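Local coordinates for fructooligosaccharide ABC transporter substrate-binding protein FusA (Streptococcus pneumoniae, PDB 5G5Y) that captures short- and long-chain fructooligosaccharides, preferring tetrasaccharides and larger, and delivers them to the FusBC-MsmK ABC transporter for import, at residues A[21-33]-A[334-346]. Sequence-based numbering, arbitrary orientation.
With ZN (zinc ion), chain F; GOL (glycerol), chain N.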
ATOM      1  N   GLU A  21      -6.062  21.778  19.516  1.00 21.41           N
ATOM      2  CA  GLU A  21      -6.740  22.751  18.655  1.00 22.79           C
ATOM      3  C   GLU A  21      -7.517  22.106  17.469  1.00 23.96           C
ATOM      4  O   GLU A  21      -8.192  22.808  16.731  1.00 24.53           O
ATOM      5  CB  GLU A  21      -5.731  23.783  18.132  1.00 25.33           C
ATOM      6  CG  GLU A  21      -5.137  24.616  19.257  1.00 30.10           C
ATOM      7  CD  GLU A  21      -4.135  25.657  18.770  1.00 35.11           C
ATOM      8  OE1 GLU A  21      -4.062  25.891  17.552  1.00 39.49           O
ATOM      9  OE2 GLU A  21      -3.408  26.225  19.619  1.00 41.35           O
ATOM     10  N   LYS A  22      -7.380  20.793  17.272  1.00 19.92           N
ATOM     11  CA  LYS A  22      -8.194  20.035  16.315  1.00 18.21           C
ATOM     12  C   LYS A  22      -9.587  19.752  16.880  1.00 18.21           C
ATOM     13  O   LYS A  22      -9.727  19.361  18.027  1.00 18.20           O
ATOM     14  CB  LYS A  22      -7.530  18.703  15.981  1.00 17.01           C
ATOM     15  CG  LYS A  22      -6.271  18.858  15.190  1.00 17.72           C
ATOM     16  CD  LYS A  22      -5.701  17.527  14.697  1.00 18.39           C
ATOM     17  CE  LYS A  22      -4.488  17.769  13.836  1.00 20.19           C
ATOM     18  NZ  LYS A  22      -3.729  16.546  13.415  1.00 22.21           N
ATOM     19  N   LEU A  23     -10.604  19.971  16.048  1.00 18.77           N
ATOM     20  CA  LEU A  23     -12.002  19.733  16.415  1.00 17.76           C
ATOM     21  C   LEU A  23     -12.269  18.285  16.884  1.00 17.47           C
ATOM     22  O   LEU A  23     -13.003  18.044  17.890  1.00 17.15           O
ATOM     23  CB  LEU A  23     -12.922  20.181  15.271  1.00 17.96           C
ATOM     24  CG  LEU A  23     -14.414  20.119  15.506  1.00 19.39           C
ATOM     25  CD1 LEU A  23     -14.865  20.804  16.806  1.00 20.65           C
ATOM     26  CD2 LEU A  23     -15.136  20.741  14.315  1.00 19.57           C
ATOM     27  N   ILE A  24     -11.663  17.313  16.203  1.00 16.97           N
ATOM     28  CA  ILE A  24     -11.800  15.914  16.643  1.00 15.71           C
ATOM     29  C   ILE A  24     -11.358  15.738  18.096  1.00 15.60           C
ATOM     30  O   ILE A  24     -12.029  15.069  18.898  1.00 15.80           O
ATOM     31  CB  ILE A  24     -11.036  14.939  15.693  1.00 16.07           C
ATOM     32  CG1 ILE A  24     -11.797  14.763  14.361  1.00 16.47           C
ATOM     33  CG2 ILE A  24     -10.876  13.584  16.328  1.00 16.47           C
ATOM     34  CD1 ILE A  24     -10.987  14.040  13.284  1.00 16.67           C
ATOM     35  N   LEU A  25     -10.225  16.304  18.474  1.00 14.94           N
ATOM     36  CA  LEU A  25      -9.732  16.056  19.822  1.00 15.51           C
ATOM     37  C   LEU A  25     -10.484  16.863  20.905  1.00 16.50           C
ATOM     38  O   LEU A  25     -10.540  16.455  22.058  1.00 17.75           O
ATOM     39  CB  LEU A  25      -8.242  16.289  19.875  1.00 16.89           C
ATOM     40  CG  LEU A  25      -7.520  15.263  18.983  1.00 17.36           C
ATOM     41  CD1 LEU A  25      -6.075  15.667  18.844  1.00 17.19           C
ATOM     42  CD2 LEU A  25      -7.626  13.857  19.571  1.00 17.48           C
ATOM     43  N   GLN A  26     -11.026  18.008  20.514  1.00 18.06           N
ATOM     44  CA  GLN A  26     -11.918  18.827  21.377  1.00 19.69           C
ATOM     45  C   GLN A  26     -13.183  18.081  21.733  1.00 19.79           C
ATOM     46  O   GLN A  26     -13.537  17.978  22.914  1.00 18.40           O
ATOM     47  CB  GLN A  26     -12.277  20.134  20.656  1.00 21.04           C
ATOM     48  CG  GLN A  26     -11.106  21.079  20.672  1.00 22.32           C
ATOM     49  CD  GLN A  26     -11.224  22.230  19.700  1.00 24.98           C
ATOM     50  OE1 GLN A  26     -12.255  22.443  19.074  1.00 25.75           O
ATOM     51  NE2 GLN A  26     -10.149  22.968  19.557  1.00 26.34           N
ATOM     52  N   ARG A  27     -13.817  17.487  20.716  1.00 19.06           N
ATOM     53  CA  ARG A  27     -14.981  16.638  20.941  1.00 18.99           C
ATOM     54  C   ARG A  27     -14.640  15.388  21.734  1.00 18.53           C
ATOM     55  O   ARG A  27     -15.392  14.994  22.627  1.00 17.75           O
ATOM     56  CB  ARG A  27     -15.642  16.222  19.617  1.00 19.45           C
ATOM     57  CG  ARG A  27     -16.232  17.382  18.847  1.00 20.59           C
ATOM     58  CD  ARG A  27     -17.178  16.875  17.787  1.00 22.94           C
ATOM     59  NE  ARG A  27     -17.704  17.944  16.926  1.00 22.06           N
ATOM     60  CZ  ARG A  27     -17.505  18.070  15.623  1.00 22.75           C
ATOM     61  NH1 ARG A  27     -16.741  17.211  14.925  1.00 21.27           N
ATOM     62  NH2 ARG A  27     -18.091  19.087  14.990  1.00 23.32           N
ATOM     63  N   LEU A  28     -13.523  14.742  21.388  1.00 17.85           N
ATOM     64  CA  LEU A  28     -13.091  13.581  22.115  1.00 18.29           C
ATOM     65  C   LEU A  28     -12.895  13.814  23.610  1.00 18.68           C
ATOM     66  O   LEU A  28     -13.292  12.973  24.414  1.00 18.13           O
ATOM     67  CB  LEU A  28     -11.813  13.017  21.545  1.00 19.20           C
ATOM     68  CG  LEU A  28     -11.397  11.665  22.093  1.00 20.43           C
ATOM     69  CD1 LEU A  28     -12.336  10.555  21.524  1.00 20.19           C
ATOM     70  CD2 LEU A  28      -9.953  11.444  21.712  1.00 22.17           C
ATOM     71  N   GLU A  29     -12.251  14.919  23.988  1.00 17.65           N
ATOM     72  CA  GLU A  29     -12.041  15.202  25.398  1.00 17.43           C
ATOM     73  C   GLU A  29     -13.372  15.362  26.117  1.00 18.69           C
ATOM     74  O   GLU A  29     -13.490  14.924  27.242  1.00 20.23           O
ATOM     75  CB  GLU A  29     -11.153  16.434  25.620  1.00 17.81           C
ATOM     76  CG  GLU A  29     -10.961  16.764  27.087  1.00 17.04           C
ATOM     77  CD  GLU A  29      -9.915  17.818  27.346  1.00 16.78           C
ATOM     78  OE1 GLU A  29      -9.074  18.109  26.452  1.00 14.43           O
ATOM     79  OE2 GLU A  29      -9.934  18.321  28.510  1.00 17.43           O
ATOM     80  N   LYS A  30     -14.356  15.986  25.484  1.00 20.42           N
ATOM     81  CA  LYS A  30     -15.672  16.112  26.106  1.00 23.11           C
ATOM     82  C   LYS A  30     -16.281  14.750  26.372  1.00 24.43           C
ATOM     83  O   LYS A  30     -16.917  14.552  27.400  1.00 22.01           O
ATOM     84  CB  LYS A  30     -16.637  16.928  25.250  1.00 26.89           C
ATOM     85  CG  LYS A  30     -16.459  18.421  25.356  1.00 32.27           C
ATOM     86  CD  LYS A  30     -17.276  19.114  24.273  1.00 39.21           C
ATOM     87  CE  LYS A  30     -17.405  20.615  24.506  1.00 43.08           C
ATOM     88  NZ  LYS A  30     -16.089  21.288  24.374  1.00 45.85           N
ATOM     89  N   GLU A  31     -16.077  13.821  25.441  1.00 23.66           N
ATOM     90  CA  GLU A  31     -16.676  12.501  25.529  1.00 25.01           C
ATOM     91  C   GLU A  31     -15.919  11.596  26.459  1.00 23.55           C
ATOM     92  O   GLU A  31     -16.544  10.848  27.170  1.00 23.87           O
ATOM     93  CB  GLU A  31     -16.792  11.827  24.154  1.00 26.62           C
ATOM     94  CG  GLU A  31     -17.904  12.414  23.305  1.00 32.39           C
ATOM     95  CD  GLU A  31     -17.863  11.915  21.876  1.00 40.35           C
ATOM     96  OE1 GLU A  31     -17.348  10.795  21.626  1.00 42.98           O
ATOM     97  OE2 GLU A  31     -18.317  12.660  20.983  1.00 50.77           O
ATOM     98  N   THR A  32     -14.590  11.628  26.437  1.00 20.60           N
ATOM     99  CA  THR A  32     -13.800  10.714  27.260  1.00 21.12           C
ATOM    100  C   THR A  32     -13.554  11.205  28.713  1.00 22.07           C
ATOM    101  O   THR A  32     -13.259  10.396  29.604  1.00 22.06           O
ATOM    102  CB  THR A  32     -12.419  10.437  26.640  1.00 20.83           C
ATOM    103  OG1 THR A  32     -11.647  11.647  26.632  1.00 20.40           O
ATOM    104  CG2 THR A  32     -12.580   9.853  25.210  1.00 20.77           C
ATOM    105  N   GLY A  33     -13.615  12.517  28.929  1.00 22.36           N
ATOM    106  CA  GLY A  33     -13.196  13.100  30.205  1.00 22.93           C
ATOM    107  C   GLY A  33     -11.701  13.040  30.433  1.00 21.81           C
ATOM    108  O   GLY A  33     -11.270  13.139  31.564  1.00 20.78           O
ATOM    109  N   GLN A 334     -15.617   7.104  14.986  1.00 14.04           N
ATOM    110  CA  GLN A 334     -14.420   7.740  15.432  1.00 14.17           C
ATOM    111  C   GLN A 334     -13.249   7.323  14.535  1.00 14.12           C
ATOM    112  O   GLN A 334     -12.449   8.173  14.175  1.00 12.28           O
ATOM    113  CB  GLN A 334     -14.114   7.379  16.885  1.00 15.32           C
ATOM    114  CG  GLN A 334     -13.060   8.297  17.503  1.00 15.13           C
ATOM    115  CD  GLN A 334     -13.586   9.707  17.740  1.00 16.62           C
ATOM    116  OE1 GLN A 334     -14.587   9.888  18.401  1.00 17.23           O
ATOM    117  NE2 GLN A 334     -12.939  10.690  17.154  1.00 17.02           N
ATOM    118  N   SER A 335     -13.114   6.018  14.249  1.00 12.34           N
ATOM    119  CA  SER A 335     -12.077   5.555  13.331  1.00 12.95           C
ATOM    120  C   SER A 335     -12.113   6.282  11.979  1.00 12.86           C
ATOM    121  O   SER A 335     -11.079   6.680  11.447  1.00 12.97           O
ATOM    122  CB  SER A 335     -12.149   4.049  13.134  1.00 12.24           C
ATOM    123  OG  SER A 335     -11.739   3.365  14.281  1.00 12.26           O
ATOM    124  N   VAL A 336     -13.313   6.455  11.425  1.00 14.18           N
ATOM    125  CA  VAL A 336     -13.436   7.061  10.136  1.00 14.17           C
ATOM    126  C   VAL A 336     -12.922   8.511  10.204  1.00 14.04           C
ATOM    127  O   VAL A 336     -12.103   8.908   9.393  1.00 14.03           O
ATOM    128  CB  VAL A 336     -14.884   6.987   9.602  1.00 14.67           C
ATOM    129  CG1 VAL A 336     -15.098   7.886   8.404  1.00 15.55           C
ATOM    130  CG2 VAL A 336     -15.265   5.533   9.299  1.00 15.33           C
ATOM    131  N   GLN A 337     -13.381   9.279  11.188  1.00 13.95           N
ATOM    132  CA  GLN A 337     -12.943  10.682  11.310  1.00 14.47           C
ATOM    133  C   GLN A 337     -11.459  10.789  11.616  1.00 14.28           C
ATOM    134  O   GLN A 337     -10.738  11.603  10.993  1.00 14.16           O
ATOM    135  CB  GLN A 337     -13.735  11.387  12.402  1.00 14.71           C
ATOM    136  CG  GLN A 337     -15.197  11.538  12.100  1.00 14.85           C
ATOM    137  CD  GLN A 337     -15.934  12.106  13.283  1.00 16.05           C
ATOM    138  OE1 GLN A 337     -15.861  13.294  13.519  1.00 16.97           O
ATOM    139  NE2 GLN A 337     -16.639  11.247  14.036  1.00 16.69           N
ATOM    140  N   ASN A 338     -10.961   9.944  12.522  1.00 13.69           N
ATOM    141  CA  ASN A 338      -9.534  10.006  12.857  1.00 13.96           C
ATOM    142  C   ASN A 338      -8.651   9.815  11.624  1.00 13.53           C
ATOM    143  O   ASN A 338      -7.609  10.461  11.479  1.00 13.58           O
ATOM    144  CB  ASN A 338      -9.155   8.983  13.927  1.00 13.40           C
ATOM    145  CG  ASN A 338      -9.727   9.331  15.298  1.00 14.03           C
ATOM    146  OD1 ASN A 338     -10.436  10.331  15.468  1.00 13.68           O
ATOM    147  ND2 ASN A 338      -9.452   8.475  16.272  1.00 13.55           N
ATOM    148  N   ASN A 339      -9.109   8.955  10.732  1.00 14.38           N
ATOM    149  CA  ASN A 339      -8.383   8.624   9.512  1.00 14.62           C
ATOM    150  C   ASN A 339      -8.466   9.760   8.477  1.00 14.38           C
ATOM    151  O   ASN A 339      -7.496  10.027   7.784  1.00 15.09           O
ATOM    152  CB  ASN A 339      -8.978   7.358   8.897  1.00 14.61           C
ATOM    153  CG  ASN A 339      -8.059   6.699   7.854  1.00 15.53           C
ATOM    154  OD1 ASN A 339      -6.881   6.482   8.106  1.00 16.30           O
ATOM    155  ND2 ASN A 339      -8.612   6.347   6.708  1.00 15.01           N
ATOM    156  N   TRP A 340      -9.647  10.353   8.327  1.00 14.41           N
ATOM    157  CA  TRP A 340      -9.942  11.180   7.152  1.00 15.03           C
ATOM    158  C   TRP A 340     -10.324  12.648   7.382  1.00 16.26           C
ATOM    159  O   TRP A 340     -10.216  13.437   6.434  1.00 17.96           O
ATOM    160  CB  TRP A 340     -11.024  10.510   6.288  1.00 15.08           C
ATOM    161  CG  TRP A 340     -10.554   9.411   5.407  1.00 15.43           C
ATOM    162  CD1 TRP A 340      -9.392   9.383   4.656  1.00 15.65           C
ATOM    163  CD2 TRP A 340     -11.253   8.201   5.093  1.00 14.79           C
ATOM    164  NE1 TRP A 340      -9.315   8.195   3.930  1.00 15.43           N
ATOM    165  CE2 TRP A 340     -10.444   7.461   4.167  1.00 15.03           C
ATOM    166  CE3 TRP A 340     -12.457   7.646   5.512  1.00 14.78           C
ATOM    167  CZ2 TRP A 340     -10.807   6.192   3.696  1.00 14.84           C
ATOM    168  CZ3 TRP A 340     -12.828   6.391   5.000  1.00 14.89           C
ATOM    169  CH2 TRP A 340     -12.004   5.692   4.111  1.00 14.51           C
ATOM    170  N   GLY A 341     -10.835  12.993   8.566  1.00 17.32           N
ATOM    171  CA  GLY A 341     -11.288  14.353   8.850  1.00 17.86           C
ATOM    172  C   GLY A 341     -12.587  14.391   9.602  1.00 19.01           C
ATOM    173  O   GLY A 341     -13.025  13.382  10.137  1.00 17.89           O
ATOM    174  N   THR A 342     -13.233  15.552   9.649  1.00 18.20           N
ATOM    175  CA  THR A 342     -14.431  15.655  10.455  1.00 17.11           C
ATOM    176  C   THR A 342     -15.531  16.525   9.798  1.00 18.07           C
ATOM    177  O   THR A 342     -15.449  16.849   8.632  1.00 18.38           O
ATOM    178  CB  THR A 342     -14.054  16.066  11.902  1.00 18.15           C
ATOM    179  OG1 THR A 342     -15.190  15.929  12.763  1.00 19.17           O
ATOM    180  CG2 THR A 342     -13.497  17.512  11.954  1.00 19.03           C
ATOM    181  N   TYR A 343     -16.558  16.826  10.578  1.00 18.54           N
ATOM    182  CA  TYR A 343     -17.757  17.528  10.146  1.00 20.79           C
ATOM    183  C   TYR A 343     -18.023  18.659  11.133  1.00 22.83           C
ATOM    184  O   TYR A 343     -17.514  18.641  12.269  1.00 21.88           O
ATOM    185  CB  TYR A 343     -18.968  16.570  10.215  1.00 21.49           C
ATOM    186  CG  TYR A 343     -19.286  16.136  11.633  1.00 21.20           C
ATOM    187  CD1 TYR A 343     -18.641  15.030  12.205  1.00 21.64           C
ATOM    188  CD2 TYR A 343     -20.151  16.895  12.451  1.00 23.00           C
ATOM    189  CE1 TYR A 343     -18.870  14.669  13.524  1.00 21.02           C
ATOM    190  CE2 TYR A 343     -20.400  16.527  13.765  1.00 23.44           C
ATOM    191  CZ  TYR A 343     -19.745  15.413  14.294  1.00 23.46           C
ATOM    192  OH  TYR A 343     -19.968  15.043  15.580  1.00 24.35           O
ATOM    193  N   GLY A 344     -18.864  19.606  10.705  1.00 24.75           N
ATOM    194  CA  GLY A 344     -19.490  20.583  11.608  1.00 25.73           C
ATOM    195  C   GLY A 344     -18.653  21.779  12.026  1.00 27.73           C
ATOM    196  O   GLY A 344     -19.094  22.554  12.879  1.00 28.96           O
ATOM    197  N   ASP A 345     -17.465  21.963  11.459  1.00 27.15           N
ATOM    198  CA  ASP A 345     -16.663  23.149  11.776  1.00 28.91           C
ATOM    199  C   ASP A 345     -17.201  24.368  11.012  1.00 32.84           C
ATOM    200  O   ASP A 345     -17.319  24.333   9.786  1.00 31.13           O
ATOM    201  CB  ASP A 345     -15.186  22.952  11.436  1.00 29.09           C
ATOM    202  CG  ASP A 345     -14.249  23.900  12.236  1.00 33.44           C
ATOM    203  OD1 ASP A 345     -14.735  24.854  12.901  1.00 33.00           O
ATOM    204  OD2 ASP A 345     -13.020  23.687  12.198  1.00 29.32           O
ATOM    205  N   ASP A 346     -17.510  25.445  11.741  1.00 37.35           N
ATOM    206  CA  ASP A 346     -17.831  26.734  11.099  1.00 38.68           C
ATOM    207  C   ASP A 346     -16.610  27.647  10.815  1.00 38.36           C
ATOM    208  O   ASP A 346     -16.785  28.704  10.251  1.00 37.68           O
ATOM    209  CB  ASP A 346     -18.914  27.490  11.888  1.00 42.67           C
ATOM    210  CG  ASP A 346     -18.445  27.964  13.256  1.00 47.54           C
ATOM    211  OD1 ASP A 346     -17.242  27.851  13.576  1.00 52.39           O
ATOM    212  OD2 ASP A 346     -19.292  28.458  14.029  1.00 53.94           O
TER
HETATM  213 ZN    ZN F1539      -8.485  19.713  28.599  1.00 22.93          ZN
HETATM  214  C1  GOL N1547     -10.194  25.346  16.657  0.50 34.03           C
HETATM  215  O1  GOL N1547     -10.361  25.197  18.061  0.50 34.12           O
HETATM  216  C2  GOL N1547     -11.378  24.699  15.937  0.50 36.25           C
HETATM  217  O2  GOL N1547     -12.049  23.693  16.712  0.50 34.80           O
HETATM  218  C3  GOL N1547     -10.917  24.099  14.620  0.50 34.76           C
HETATM  219  O3  GOL N1547     -11.362  25.029  13.627  0.50 35.12           O
HETATM  220  O   HOH W   1     -14.062  13.420  17.891  1.00 16.92           O
HETATM  221  O   HOH W   2     -15.761  14.506  16.104  1.00 19.20           O
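Arg27 lays its guanidinium flat on the ring of Tyr343, the two planes only 7° apart and CZ of Arg27 4.0 Å from the ring centroid, a stacked cation-pi pair. On the opposite face of the guanidinium sits Leu23 CG, so the group is held between aromatic ring and aliphatic carbon. Its end is gripped as well: NH1 and NH2 of Arg27 both donate to Tyr343 O, the NH2 bond being the shorter at 2.8 Å. Arginine suits this place because one flat cation can stack through its face while its edge serves a carbonyl. Gly344 suits its positive phi, and a CB there would run into Arg27 NH2. A water bridges Arg27 NH1 and Gln337 OE1, which also accepts from Thr342 OG1 at 2.8 Å. The helices run roughly antiparallel, at 149°, in the lobe of this bacterial solute-binding protein built on parallel strands 3-10 and 34-41, which helix 23-32 joins as a beta-alpha-beta crossover. Ile24, buried, packs with both branches against the end of helix 334-340 and the residues after it. Ile24 CG1, anti to the carbonyl carbon, lies 3.6 Å from Thr342 CB and carries its CD1 to Gln337 O, whereas Ile24 CG2 meets the amides of Gln334 and Asn338; beta-branching lets one residue reach both. Threonine offers carbon to Ile24 and a hydroxyl to Gln337. A nearly straight hydrogen bond (N-H...O angle 174°) joins Gln334 NE2 to Asn338 OD1, while Asn338 ND2 turns to Gln329. Beyond Asn338, the helix leads to Trp340, a substrate-binding residue.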